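Local coordinates for mandelate racemase/muconate lactonizing enzyme, C-terminal domain protein (Paracoccus denitrificans, PDB 4DWD) that binds magnesium and, as a member of the enolase superfamily, probably has hydro-lyase activity, at residues B[220-225]-B[243-248]; B[158-163]-B[195-200]; B[232-237]-B[263-268]. One frame throughout, in Å; residues are numbered along the deposited sequence.

Contact 1. Residues B[220-225]-B[243-248]; sequences SWFEEP and ITVSAG
Ile243 enters the contact with its CD1 methyl, 4.0 Å from Phe222 CB and against the carbonyl carbon of Trp221. The two segments are successive parallel strands of the C-terminal barrel, 221-223 and 244-246, joined through helix 231-240 in a beta-alpha-beta unit; their axes approach to 4.5 Å at 25°. At Thr244 the backbone takes over: its O accepts from Phe222 N at 2.8 Å and also lies against Trp221 CA. Val245 turns to the same face of the sheet as Phe222. Its CG1 meets Pro225 CG at 3.8 Å, and Pro225 CB in turn rests over one face of the Phe222 ring, toward the rim, so that the three side chains form one apolar patch. Ser246 pairs by both backbone groups, N giving to Phe222 O and O receiving Glu224 N at 2.8 Å. With chi1 at 66° its OG stands 3.3 Å from both Glu223 CA and Glu223 CB, then near the indole edge at Trp221 CD1, and is hydrogen-bonded to Gln269. The extended side chain of Glu223 stands on the same face as Trp221 and Ser246, where Trp221 NE1 donates to the anti lone pair of Glu223 OE1 (3.3 Å, 164°), which lies in the indole plane and also forms a salt bridge with Lys160. With Asp197 and Glu249, Glu223 is seen to bind calcium in this protein, though not in this chain. An alanine here removes the carboxylate, which would probably leave the indole N-H without its acceptor, Lys160 with one charge partner fewer and the metal site short of a ligand. Ala247 lies with its CA and CB against Glu224 OE2, which in the modelled conformer also takes a long, tentative bond from Gly248 N at 3.3 Å.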
loop_
_atom_site.group_PDB
_atom_site.type_symbol
_atom_site.label_atom_id
_atom_site.label_comp_id
_atom_site.label_asym_id
_atom_site.label_seq_id
_atom_site.Cartn_x
_atom_site.Cartn_y
_atom_site.Cartn_z
ATOM N N SER B 220 2.464 -14.711 -27.072
ATOM C CA SER B 220 1.191 -14.476 -26.398
ATOM C C SER B 220 1.232 -14.635 -24.887
ATOM O O SER B 220 0.578 -13.878 -24.171
ATOM C CB SER B 220 0.084 -15.323 -27.020
ATOM O OG SER B 220 -0.267 -14.776 -28.275
ATOM N N TRP B 221 2.010 -15.585 -24.394
ATOM C CA TRP B 221 2.161 -15.747 -22.950
ATOM C C TRP B 221 3.497 -16.305 -22.599
ATOM O O TRP B 221 4.190 -16.869 -23.458
ATOM C CB TRP B 221 1.009 -16.543 -22.312
ATOM C CG TRP B 221 1.036 -18.041 -22.404
ATOM C CD1 TRP B 221 1.482 -18.937 -21.434
ATOM C CD2 TRP B 221 0.548 -18.865 -23.504
ATOM N NE1 TRP B 221 1.290 -20.236 -21.845
ATOM C CE2 TRP B 221 0.724 -20.256 -23.088
ATOM C CE3 TRP B 221 -0.029 -18.597 -24.742
ATOM C CZ2 TRP B 221 0.357 -21.320 -23.907
ATOM C CZ3 TRP B 221 -0.396 -19.680 -25.554
ATOM C CH2 TRP B 221 -0.205 -21.004 -25.144
ATOM N N PHE B 222 3.848 -16.150 -21.326
ATOM C CA PHE B 222 5.188 -16.442 -20.792
ATOM C C PHE B 222 4.984 -17.167 -19.474
ATOM O O PHE B 222 4.612 -16.555 -18.475
ATOM C CB PHE B 222 5.916 -15.104 -20.603
ATOM C CG PHE B 222 7.376 -15.185 -20.194
ATOM C CD1 PHE B 222 8.185 -16.316 -20.422
ATOM C CD2 PHE B 222 7.975 -14.050 -19.637
ATOM C CE1 PHE B 222 9.542 -16.302 -20.067
ATOM C CE2 PHE B 222 9.320 -14.044 -19.275
ATOM C CZ PHE B 222 10.108 -15.158 -19.493
ATOM N N GLU B 223 5.184 -18.484 -19.495
ATOM C CA GLU B 223 4.821 -19.347 -18.385
ATOM C C GLU B 223 5.993 -19.593 -17.442
ATOM O O GLU B 223 7.112 -19.861 -17.886
ATOM C CB GLU B 223 4.278 -20.668 -18.952
ATOM C CG GLU B 223 3.720 -21.644 -17.935
ATOM C CD GLU B 223 2.852 -22.720 -18.567
ATOM O OE1 GLU B 223 2.326 -22.497 -19.682
ATOM O OE2 GLU B 223 2.669 -23.776 -17.922
ATOM N N GLU B 224 5.707 -19.508 -16.139
ATOM C CA GLU B 224 6.654 -19.867 -15.074
ATOM C C GLU B 224 8.068 -19.286 -15.277
ATOM O O GLU B 224 9.065 -20.013 -15.260
ATOM C CB GLU B 224 6.694 -21.393 -14.881
ATOM C CG GLU B 224 5.371 -22.006 -14.430
ATOM C CD GLU B 224 5.185 -22.019 -12.917
ATOM O OE1 GLU B 224 6.188 -21.964 -12.164
ATOM O OE2 GLU B 224 4.031 -22.117 -12.463
ATOM N N PRO B 225 8.173 -17.948 -15.428
ATOM C CA PRO B 225 9.507 -17.379 -15.682
ATOM C C PRO B 225 10.535 -17.558 -14.548
ATOM O O PRO B 225 11.721 -17.775 -14.830
ATOM C CB PRO B 225 9.220 -15.880 -15.920
ATOM C CG PRO B 225 7.855 -15.638 -15.341
ATOM C CD PRO B 225 7.106 -16.929 -15.545
ATOM N N ILE B 243 3.641 -8.849 -21.955
ATOM C CA ILE B 243 3.281 -10.243 -22.289
ATOM C C ILE B 243 2.654 -10.879 -21.045
ATOM O O ILE B 243 3.077 -10.616 -19.925
ATOM C CB ILE B 243 4.493 -11.063 -22.794
ATOM C CG1 ILE B 243 4.046 -12.473 -23.246
ATOM C CG2 ILE B 243 5.601 -11.143 -21.739
ATOM C CD1 ILE B 243 5.100 -13.209 -24.051
ATOM N N THR B 244 1.631 -11.700 -21.246
ATOM C CA THR B 244 0.910 -12.305 -20.131
ATOM C C THR B 244 1.761 -13.364 -19.464
ATOM O O THR B 244 2.083 -14.382 -20.075
ATOM C CB THR B 244 -0.379 -12.960 -20.615
ATOM O OG1 THR B 244 -1.169 -11.979 -21.290
ATOM C CG2 THR B 244 -1.169 -13.544 -19.425
ATOM N N VAL B 245 2.130 -13.104 -18.216
ATOM C CA VAL B 245 2.865 -14.058 -17.406
ATOM C C VAL B 245 1.873 -15.006 -16.753
ATOM O O VAL B 245 0.856 -14.576 -16.206
ATOM C CB VAL B 245 3.728 -13.331 -16.366
ATOM C CG1 VAL B 245 4.264 -14.306 -15.317
ATOM C CG2 VAL B 245 4.862 -12.599 -17.078
ATOM N N SER B 246 2.143 -16.307 -16.857
ATOM C CA SER B 246 1.263 -17.318 -16.266
ATOM C C SER B 246 2.010 -18.186 -15.270
ATOM O O SER B 246 3.214 -18.369 -15.373
ATOM C CB SER B 246 0.607 -18.172 -17.364
ATOM O OG SER B 246 1.571 -18.951 -18.046
ATOM N N ALA B 247 1.274 -18.710 -14.299
ATOM C CA ALA B 247 1.837 -19.605 -13.301
ATOM C C ALA B 247 0.683 -20.379 -12.715
ATOM O O ALA B 247 -0.458 -20.192 -13.129
ATOM C CB ALA B 247 2.559 -18.811 -12.206
ATOM N N GLY B 248 0.973 -21.238 -11.752
ATOM C CA GLY B 248 -0.069 -22.015 -11.093
ATOM C C GLY B 248 0.092 -23.514 -11.216
ATOM O O GLY B 248 -0.523 -24.265 -10.468
#

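Contact 2. Residues B[158-163]-B[195-200]; sequences AVKIRW and GFDANN
Two acceptors share the backbone N-H of Trp163: Asp197 O, 3.0 Å from Trp163 N, and Asn199 OD1, also 3.0 Å from Trp163 N but in a weak, bent bond. Asn199 OD1 also accepts from Asp164 N, and an Asx turn from Asn199 N to Asp197 OD1 shapes the loop that brings it there. Earlier in the strands the pairing is regular and parallel, with Asp197 N giving to Ile161 O at 2.8 Å. On the face of Ile161 and Phe196, Trp163, just past its strand, stacks offset on Phe196, the centroids of the six-membered ring of Trp163 and the Phe196 ring 4.2 Å apart and the planes at 26°; Trp163 CH2 and Phe196 CE2 pack tightly at 3.3 Å. The face of Lys160, Arg162 and Asp197 is polar. A bend at chi3 (82°) puts Lys160 CE 3.6 Å from Asp197 OD2, and Lys160 NZ makes a long salt bridge (3.7 Å) to the same OD2, its firmer partner being Tyr129 OH. Arg162 runs alongside Asp197 and touches OD2 by its CD, while its guanidinium, turned 60° from the carboxylate, is salt-bridged to Asp327. Asp197 is seen as a calcium ligand. The strand pair, a beta-alpha-beta unit with helix 174-188, lies between strands 125-132 and 221-223 of the barrel sheet; that helix packs on Ile161, Trp163 and Phe196, and helix 140-154 on Val159 and Ile161.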
loop_
_atom_site.group_PDB
_atom_site.type_symbol
_atom_site.label_atom_id
_atom_site.label_comp_id
_atom_site.label_asym_id
_atom_site.label_seq_id
_atom_site.Cartn_x
_atom_site.Cartn_y
_atom_site.Cartn_z
ATOM N N ALA B 158 -2.616 -23.039 -31.239
ATOM C CA ALA B 158 -1.462 -22.337 -30.656
ATOM C C ALA B 158 -0.323 -23.325 -30.433
ATOM O O ALA B 158 -0.535 -24.533 -30.461
ATOM C CB ALA B 158 -1.843 -21.646 -29.349
ATOM N N VAL B 159 0.886 -22.810 -30.224
ATOM C CA VAL B 159 2.059 -23.637 -29.919
ATOM C C VAL B 159 2.707 -23.099 -28.651
ATOM O O VAL B 159 2.791 -21.890 -28.490
ATOM C CB VAL B 159 3.087 -23.577 -31.073
ATOM C CG1 VAL B 159 4.405 -24.220 -30.662
ATOM C CG2 VAL B 159 2.508 -24.251 -32.311
ATOM N N LYS B 160 3.141 -23.983 -27.751
ATOM C CA LYS B 160 3.935 -23.541 -26.600
ATOM C C LYS B 160 5.233 -24.307 -26.608
ATOM O O LYS B 160 5.219 -25.538 -26.691
ATOM C CB LYS B 160 3.184 -23.774 -25.276
ATOM C CG LYS B 160 3.887 -23.189 -24.054
ATOM C CD LYS B 160 3.108 -23.374 -22.767
ATOM C CE LYS B 160 3.338 -24.755 -22.177
ATOM N NZ LYS B 160 2.406 -25.036 -21.047
ATOM N N ILE B 161 6.344 -23.580 -26.552
ATOM C CA ILE B 161 7.672 -24.200 -26.453
ATOM C C ILE B 161 8.161 -24.116 -25.005
ATOM O O ILE B 161 8.205 -23.035 -24.408
ATOM C CB ILE B 161 8.690 -23.600 -27.457
ATOM C CG1 ILE B 161 8.679 -22.053 -27.429
ATOM C CG2 ILE B 161 8.353 -24.118 -28.851
ATOM C CD1 ILE B 161 9.733 -21.405 -28.321
ATOM N N ARG B 162 8.498 -25.271 -24.441
ATOM C CA ARG B 162 8.892 -25.360 -23.025
ATOM C C ARG B 162 10.348 -25.752 -22.921
ATOM O O ARG B 162 10.861 -26.493 -23.763
ATOM C CB ARG B 162 8.044 -26.399 -22.271
ATOM C CG ARG B 162 6.579 -26.471 -22.676
ATOM C CD ARG B 162 5.737 -27.239 -21.652
ATOM N NE ARG B 162 6.365 -28.515 -21.315
ATOM C CZ ARG B 162 6.219 -29.643 -22.010
ATOM N NH1 ARG B 162 5.423 -29.689 -23.078
ATOM N NH2 ARG B 162 6.870 -30.732 -21.631
ATOM N N TRP B 163 11.006 -25.285 -21.866
ATOM C CA TRP B 163 12.440 -25.474 -21.730
ATOM C C TRP B 163 12.844 -26.720 -21.032
ATOM O O TRP B 163 13.739 -27.434 -21.504
ATOM C CB TRP B 163 13.092 -24.223 -21.133
ATOM C CG TRP B 163 13.807 -23.496 -22.229
ATOM C CD1 TRP B 163 15.170 -23.241 -22.324
ATOM C CD2 TRP B 163 13.232 -23.003 -23.483
ATOM N NE1 TRP B 163 15.464 -22.619 -23.505
ATOM C CE2 TRP B 163 14.346 -22.452 -24.252
ATOM C CE3 TRP B 163 11.944 -22.959 -24.028
ATOM C CZ2 TRP B 163 14.158 -21.866 -25.502
ATOM C CZ3 TRP B 163 11.766 -22.373 -25.282
ATOM C CH2 TRP B 163 12.853 -21.851 -26.012
ATOM N N GLY B 195 3.274 -19.488 -27.194
ATOM C CA GLY B 195 3.654 -19.281 -25.792
ATOM C C GLY B 195 5.055 -19.815 -25.530
ATOM O O GLY B 195 5.566 -20.674 -26.263
ATOM N N PHE B 196 5.675 -19.306 -24.472
ATOM C CA PHE B 196 7.022 -19.705 -24.086
ATOM C C PHE B 196 6.957 -20.097 -22.616
ATOM O O PHE B 196 6.518 -19.297 -21.781
ATOM C CB PHE B 196 7.958 -18.507 -24.306
ATOM C CG PHE B 196 9.419 -18.775 -24.018
ATOM C CD1 PHE B 196 9.882 -18.937 -22.709
ATOM C CD2 PHE B 196 10.350 -18.796 -25.056
ATOM C CE1 PHE B 196 11.234 -19.144 -22.444
ATOM C CE2 PHE B 196 11.695 -19.009 -24.792
ATOM C CZ PHE B 196 12.141 -19.192 -23.486
ATOM N N ASP B 197 7.388 -21.319 -22.305
ATOM C CA ASP B 197 7.375 -21.815 -20.931
ATOM C C ASP B 197 8.822 -21.960 -20.469
ATOM O O ASP B 197 9.560 -22.821 -20.960
ATOM C CB ASP B 197 6.614 -23.147 -20.892
ATOM C CG ASP B 197 6.429 -23.701 -19.483
ATOM O OD1 ASP B 197 7.069 -23.232 -18.535
ATOM O OD2 ASP B 197 5.630 -24.643 -19.353
ATOM N N ALA B 198 9.227 -21.084 -19.551
ATOM C CA ALA B 198 10.585 -21.074 -19.018
ATOM C C ALA B 198 10.886 -22.193 -18.031
ATOM O O ALA B 198 12.059 -22.426 -17.713
ATOM C CB ALA B 198 10.883 -19.730 -18.367
ATOM N N ASN B 199 9.846 -22.857 -17.520
ATOM C CA ASN B 199 10.038 -23.890 -16.490
ATOM C C ASN B 199 11.003 -23.396 -15.410
ATOM O O ASN B 199 11.948 -24.089 -15.024
ATOM C CB ASN B 199 10.497 -25.219 -17.112
ATOM C CG ASN B 199 9.462 -25.803 -18.048
ATOM O OD1 ASN B 199 9.645 -25.809 -19.269
ATOM N ND2 ASN B 199 8.361 -26.281 -17.490
ATOM N N ASN B 200 10.736 -22.179 -14.933
ATOM C CA ASN B 200 11.368 -21.633 -13.728
ATOM C C ASN B 200 12.844 -21.300 -13.922
ATOM O O ASN B 200 13.614 -21.282 -12.957
ATOM C CB ASN B 200 11.164 -22.595 -12.542
ATOM C CG ASN B 200 9.727 -23.053 -12.411
ATOM O OD1 ASN B 200 9.420 -24.213 -12.687
ATOM N ND2 ASN B 200 8.837 -22.156 -11.994
HETATM O O HOH W 1 7.257 -28.986 -18.707
#

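Contact 3. Residues B[232-237]-B[263-268]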
loop_
_atom_site.group_PDB
_atom_site.type_symbol
_atom_site.label_atom_id
_atom_site.label_comp_id
_atom_site.label_asym_id
_atom_site.label_seq_id
_atom_site.Cartn_x
_atom_site.Cartn_y
_atom_site.Cartn_z
ATOM N N GLY B 232 5.936 -13.661 -4.719
ATOM C CA GLY B 232 6.035 -12.215 -4.885
ATOM C C GLY B 232 6.718 -11.838 -6.188
ATOM O O GLY B 232 6.214 -10.985 -6.950
ATOM N N ALA B 233 7.849 -12.491 -6.466
ATOM C CA ALA B 233 8.605 -12.230 -7.693
ATOM C C ALA B 233 7.824 -12.609 -8.946
ATOM O O ALA B 233 7.874 -11.891 -9.952
ATOM C CB ALA B 233 9.931 -12.958 -7.662
HETATM N N MSE B 234 7.101 -13.727 -8.885
HETATM C CA MSE B 234 6.281 -14.151 -10.025
HETATM C C MSE B 234 5.274 -13.095 -10.387
HETATM O O MSE B 234 5.157 -12.718 -11.552
HETATM C CB MSE B 234 5.587 -15.459 -9.652
HETATM C CG MSE B 234 4.870 -16.136 -10.821
HETATM SE SE MSE B 234 6.085 -17.066 -12.072
HETATM C CE MSE B 234 6.521 -18.532 -10.834
ATOM N N GLY B 235 4.560 -12.583 -9.388
ATOM C CA GLY B 235 3.557 -11.549 -9.632
ATOM C C GLY B 235 4.163 -10.210 -10.028
ATOM O O GLY B 235 3.573 -9.464 -10.802
ATOM N N GLU B 236 5.341 -9.906 -9.482
ATOM C CA GLU B 236 6.063 -8.678 -9.839
ATOM C C GLU B 236 6.431 -8.696 -11.321
ATOM O O GLU B 236 6.212 -7.709 -12.047
ATOM C CB GLU B 236 7.325 -8.526 -8.992
ATOM C CG GLU B 236 8.194 -7.348 -9.413
ATOM C CD GLU B 236 9.416 -7.183 -8.536
ATOM O OE1 GLU B 236 9.249 -7.183 -7.297
ATOM O OE2 GLU B 236 10.531 -7.037 -9.087
ATOM N N VAL B 237 6.965 -9.837 -11.770
ATOM C CA VAL B 237 7.349 -9.958 -13.168
ATOM C C VAL B 237 6.101 -9.844 -14.035
ATOM O O VAL B 237 6.124 -9.146 -15.070
ATOM C CB VAL B 237 8.109 -11.278 -13.428
ATOM C CG1 VAL B 237 8.263 -11.564 -14.929
ATOM C CG2 VAL B 237 9.468 -11.251 -12.736
ATOM N N SER B 263 -0.610 -11.614 -5.845
ATOM C CA SER B 263 0.744 -11.179 -6.151
ATOM C C SER B 263 0.836 -10.432 -7.470
ATOM O O SER B 263 1.803 -9.699 -7.700
ATOM C CB SER B 263 1.713 -12.370 -6.177
ATOM O OG SER B 263 1.668 -13.064 -7.419
ATOM N N GLY B 264 -0.144 -10.632 -8.352
ATOM C CA GLY B 264 -0.147 -9.919 -9.634
ATOM C C GLY B 264 -0.311 -10.775 -10.870
ATOM O O GLY B 264 -0.402 -10.250 -11.962
ATOM N N VAL B 265 -0.362 -12.091 -10.704
ATOM C CA VAL B 265 -0.514 -13.014 -11.840
ATOM C C VAL B 265 -1.955 -12.965 -12.392
ATOM O O VAL B 265 -2.935 -13.038 -11.625
ATOM C CB VAL B 265 -0.078 -14.441 -11.442
ATOM C CG1 VAL B 265 -0.378 -15.427 -12.559
ATOM C CG2 VAL B 265 1.414 -14.440 -11.077
ATOM N N ARG B 266 -2.086 -12.845 -13.722
ATOM C CA ARG B 266 -3.399 -12.668 -14.339
ATOM C C ARG B 266 -3.788 -13.827 -15.259
ATOM O O ARG B 266 -4.774 -13.749 -15.963
ATOM C CB ARG B 266 -3.464 -11.326 -15.088
ATOM C CG ARG B 266 -3.207 -10.117 -14.194
ATOM C CD ARG B 266 -4.309 -9.961 -13.171
ATOM N NE ARG B 266 -3.990 -8.953 -12.158
ATOM C CZ ARG B 266 -3.712 -9.203 -10.880
ATOM N NH1 ARG B 266 -3.722 -10.458 -10.411
ATOM N NH2 ARG B 266 -3.442 -8.186 -10.075
HETATM N N MSE B 267 -3.011 -14.908 -15.225
HETATM C CA MSE B 267 -3.353 -16.147 -15.951
HETATM C C MSE B 267 -2.870 -17.279 -15.089
HETATM O O MSE B 267 -1.654 -17.398 -14.834
HETATM C CB MSE B 267 -2.675 -16.151 -17.335
HETATM C CG MSE B 267 -2.935 -17.441 -18.112
HETATM SE SE MSE B 267 -2.192 -17.310 -19.939
HETATM C CE MSE B 267 -1.693 -19.184 -20.176
ATOM N N VAL B 268 -3.799 -18.122 -14.624
ATOM C CA VAL B 268 -3.447 -19.184 -13.679
ATOM C C VAL B 268 -3.707 -20.563 -14.286
ATOM O O VAL B 268 -4.663 -20.749 -15.058
ATOM C CB VAL B 268 -4.156 -19.039 -12.299
ATOM C CG1 VAL B 268 -3.746 -17.722 -11.633
ATOM C CG2 VAL B 268 -5.679 -19.173 -12.433
HETATM O O HOH W 2 4.143 -9.391 -6.164
#
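Gly235 CA lies 3.2 Å from Ser263 O in a CA-H...O contact, 3.3 Å from Ser263 OG and 3.9 Å from Val265 CG2. A CB at Gly235 would point toward Ser263 and clash with its O, falling about 2.0 Å from Ser263 O, so the lack of one lets the helix come this near. Beside it, the CG of selenomethionine Met234 meets Val265 CG2 at 3.9 Å. A water ties the two backbones together, donating to Gly232 O at 2.7 Å and to Ser263 O at 2.8 Å. The next shell fixes these groups: Ser263 OG, set between backbone N and carbonyl carbon (chi1 82°), is hydrogen-bonded to Leu260 O, and Gly264, with positive phi (129°), ends helix 254-263 in a Schellman motif. Gly264 O bonds to Gln239 of helix 231-240. In the modelled conformer of Arg266, its NH2 is salt-bridged to Glu236 of a neighbouring subunit. Thus helix 231-240 packs on the C-terminal end of helix 254-263 and the loop into strand 267-268, while helix 204-216 touches helix 231-240 through Val204 and Ala207.

How the contacts relate
Contacts 1 and 2 are parallel strand pairs of one barrel sheet, and strands 194-197 and 221-223 are neighbours in it: Glu223 N lies 2.8 Å from Phe196 O. Both combine backbone bonds with an apolar face and a polar one, more heavily charged in contact 2, and each supplies a carboxylate to the same metal site. Contact 3 is also largely buried but lies farther out, in the helical layer, where two glycines and a bridging water replace strand pairing and charged side chains bridge to neighbouring subunits; contact 1 packs against one, contact 2 touches none. Contact 3 meets contact 1 through Met234 on Pro225 and Met267, whose O faces Ala247 N and whose CE packs on Trp221; contact 2 it does not touch.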